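Local coordinates for protein glycoside hydrolase, GH17 family (Formosa sp. Hel1_33_131, PDB 6FCG) that probably cleaves internal beta-1,3-glucosidic bonds of the algal storage polysaccharide laminarin, as an endo-laminarinase of glycoside hydrolase family 17, at residues 334-337 and 338-342. Residues are numbered along the deposited sequence; the frame is centred on the assembly and turned at random.
Sequences NHIR and EWTNE
Ile336 O takes two bonds from a single residue, Thr340. Thr340 OG1 donates to Ile336 O at 2.7 Å, and the backbone Thr340 N donates to the same Ile336 O at 3.0 Å, the two donors arriving from opposite faces of the carbonyl plane. The hydroxyl comes in at a more bent C=O...donor angle (135°) than the amide (152°). Its reach back to the preceding turn follows from chi1 of 51°, which sets OG1 between the backbone N and the carbonyl carbon of Thr340; a buried side-chain hydroxyl is thereby paired within its own helix. Three further i+4 to i backbone bonds are regular: Glu338 N to Asn334 O, Trp339 N to His335 O and Asn341 N to Arg337 O, all at 2.9 Å. Glu338 O accepts from Glu342 N at 3.1 Å, and Asn341 ND2 adds a weak bond to Glu338 O at 3.5 Å.

All of this belongs to the last turns of helix 326-342, which follows strand 301-305, the seventh strand in the parallel sheet of the TIM-barrel fold to which family 17 belongs. In Arg337, NH1 is hydrogen-bonded to Tyr333 OH and NH2 to the carbonyl oxygen of Ala51, so the helix is tied to the first strand, 50-53.

Three residues apart, Ile336 and Trp339 send their side chains out of the helix in the same direction, Ile336 against Thr306 and Cys347, Trp339 against Lys278, Val282 and Ser285 of helix 266-294. Ile336 CD1 meets the indole at its edge, near the ring plane, 3.9 Å from Trp339 CE3. Thr340 CG2 sits over one face of that indole, 3.8 Å above the plane and off-centre, near CE3; Cys347 packs on Thr340 as well.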
loop_
_atom_site.group_PDB
_atom_site.type_symbol
_atom_site.label_atom_id
_atom_site.label_comp_id
_atom_site.label_asym_id
_atom_site.label_seq_id
_atom_site.Cartn_x
_atom_site.Cartn_y
_atom_site.Cartn_z
ATOM N N ASN A 334 -0.729 9.909 -35.774
ATOM C CA ASN A 334 -1.621 10.023 -36.934
ATOM C C ASN A 334 -2.802 10.947 -36.712
ATOM O O ASN A 334 -3.153 11.712 -37.620
ATOM C CB ASN A 334 -2.119 8.649 -37.393
ATOM C CG ASN A 334 -0.997 7.781 -37.924
ATOM O OD1 ASN A 334 -0.045 8.258 -38.549
ATOM N ND2 ASN A 334 -1.103 6.507 -37.688
ATOM N N HIS A 335 -3.385 10.919 -35.515
ATOM C CA HIS A 335 -4.457 11.868 -35.183
ATOM C C HIS A 335 -3.955 13.305 -35.224
ATOM O O HIS A 335 -4.666 14.198 -35.692
ATOM C CB HIS A 335 -5.074 11.609 -33.803
ATOM C CG HIS A 335 -6.127 10.540 -33.758
ATOM N ND1 HIS A 335 -6.932 10.196 -34.828
ATOM C CD2 HIS A 335 -6.545 9.774 -32.724
ATOM C CE1 HIS A 335 -7.769 9.237 -34.463
ATOM N NE2 HIS A 335 -7.556 8.965 -33.192
ATOM N N ILE A 336 -2.738 13.532 -34.709
ATOM C CA ILE A 336 -2.162 14.891 -34.624
ATOM C C ILE A 336 -1.846 15.376 -36.041
ATOM O O ILE A 336 -2.072 16.534 -36.348
ATOM C CB ILE A 336 -0.927 14.941 -33.678
ATOM C CG1 ILE A 336 -1.349 14.728 -32.224
ATOM C CG2 ILE A 336 -0.169 16.256 -33.794
ATOM C CD1 ILE A 336 -2.262 15.790 -31.623
ATOM N N ARG A 337 -1.335 14.477 -36.891
ATOM C CA ARG A 337 -1.074 14.794 -38.282
ATOM C C ARG A 337 -2.360 15.166 -39.015
ATOM O O ARG A 337 -2.403 16.212 -39.688
ATOM C CB ARG A 337 -0.332 13.653 -38.986
ATOM C CG ARG A 337 1.140 13.507 -38.593
ATOM C CD ARG A 337 2.002 14.716 -38.940
ATOM N NE ARG A 337 3.410 14.381 -38.719
ATOM C CZ ARG A 337 4.402 15.247 -38.488
ATOM N NH1 ARG A 337 5.623 14.760 -38.341
ATOM N NH2 ARG A 337 4.236 16.563 -38.451
ATOM N N GLU A 338 -3.404 14.344 -38.884
ATOM C CA GLU A 338 -4.716 14.654 -39.522
ATOM C C GLU A 338 -5.299 15.990 -39.054
ATOM O O GLU A 338 -5.651 16.831 -39.867
ATOM C CB GLU A 338 -5.744 13.548 -39.291
ATOM C CG GLU A 338 -5.642 12.397 -40.286
ATOM C CD GLU A 338 -6.301 11.123 -39.777
ATOM O OE1 GLU A 338 -7.464 11.204 -39.299
ATOM O OE2 GLU A 338 -5.650 10.044 -39.835
ATOM N N TRP A 339 -5.321 16.201 -37.746
ATOM C CA TRP A 339 -5.805 17.468 -37.199
ATOM C C TRP A 339 -5.022 18.679 -37.723
ATOM O O TRP A 339 -5.616 19.641 -38.162
ATOM C CB TRP A 339 -5.803 17.467 -35.654
ATOM C CG TRP A 339 -5.886 18.827 -35.037
ATOM C CD1 TRP A 339 -6.772 19.810 -35.345
ATOM C CD2 TRP A 339 -5.045 19.355 -34.017
ATOM N NE1 TRP A 339 -6.524 20.926 -34.587
ATOM C CE2 TRP A 339 -5.466 20.670 -33.760
ATOM C CE3 TRP A 339 -3.981 18.837 -33.282
ATOM C CZ2 TRP A 339 -4.871 21.473 -32.802
ATOM C CZ3 TRP A 339 -3.383 19.634 -32.313
ATOM C CH2 TRP A 339 -3.828 20.938 -32.087
ATOM N N THR A 340 -3.701 18.625 -37.648
ATOM C CA THR A 340 -2.884 19.769 -37.994
ATOM C C THR A 340 -2.921 20.068 -39.468
ATOM O O THR A 340 -2.944 21.227 -39.856
ATOM C CB THR A 340 -1.430 19.651 -37.452
ATOM O OG1 THR A 340 -0.835 18.385 -37.804
ATOM C CG2 THR A 340 -1.446 19.818 -35.949
ATOM N N ASN A 341 -2.926 19.040 -40.296
ATOM C CA ASN A 341 -2.946 19.267 -41.734
ATOM C C ASN A 341 -4.330 19.823 -42.190
ATOM O O ASN A 341 -4.370 20.689 -43.055
ATOM C CB ASN A 341 -2.328 18.091 -42.529
ATOM C CG ASN A 341 -3.293 17.516 -43.551
ATOM O OD1 ASN A 341 -3.096 17.755 -44.721
ATOM N ND2 ASN A 341 -4.387 16.839 -43.124
ATOM N N GLU A 342 -5.433 19.399 -41.558
ATOM C CA GLU A 342 -6.801 19.975 -41.810
ATOM C C GLU A 342 -6.966 21.400 -41.260
ATOM O O GLU A 342 -7.703 22.176 -41.817
ATOM C CB GLU A 342 -7.944 19.079 -41.244
#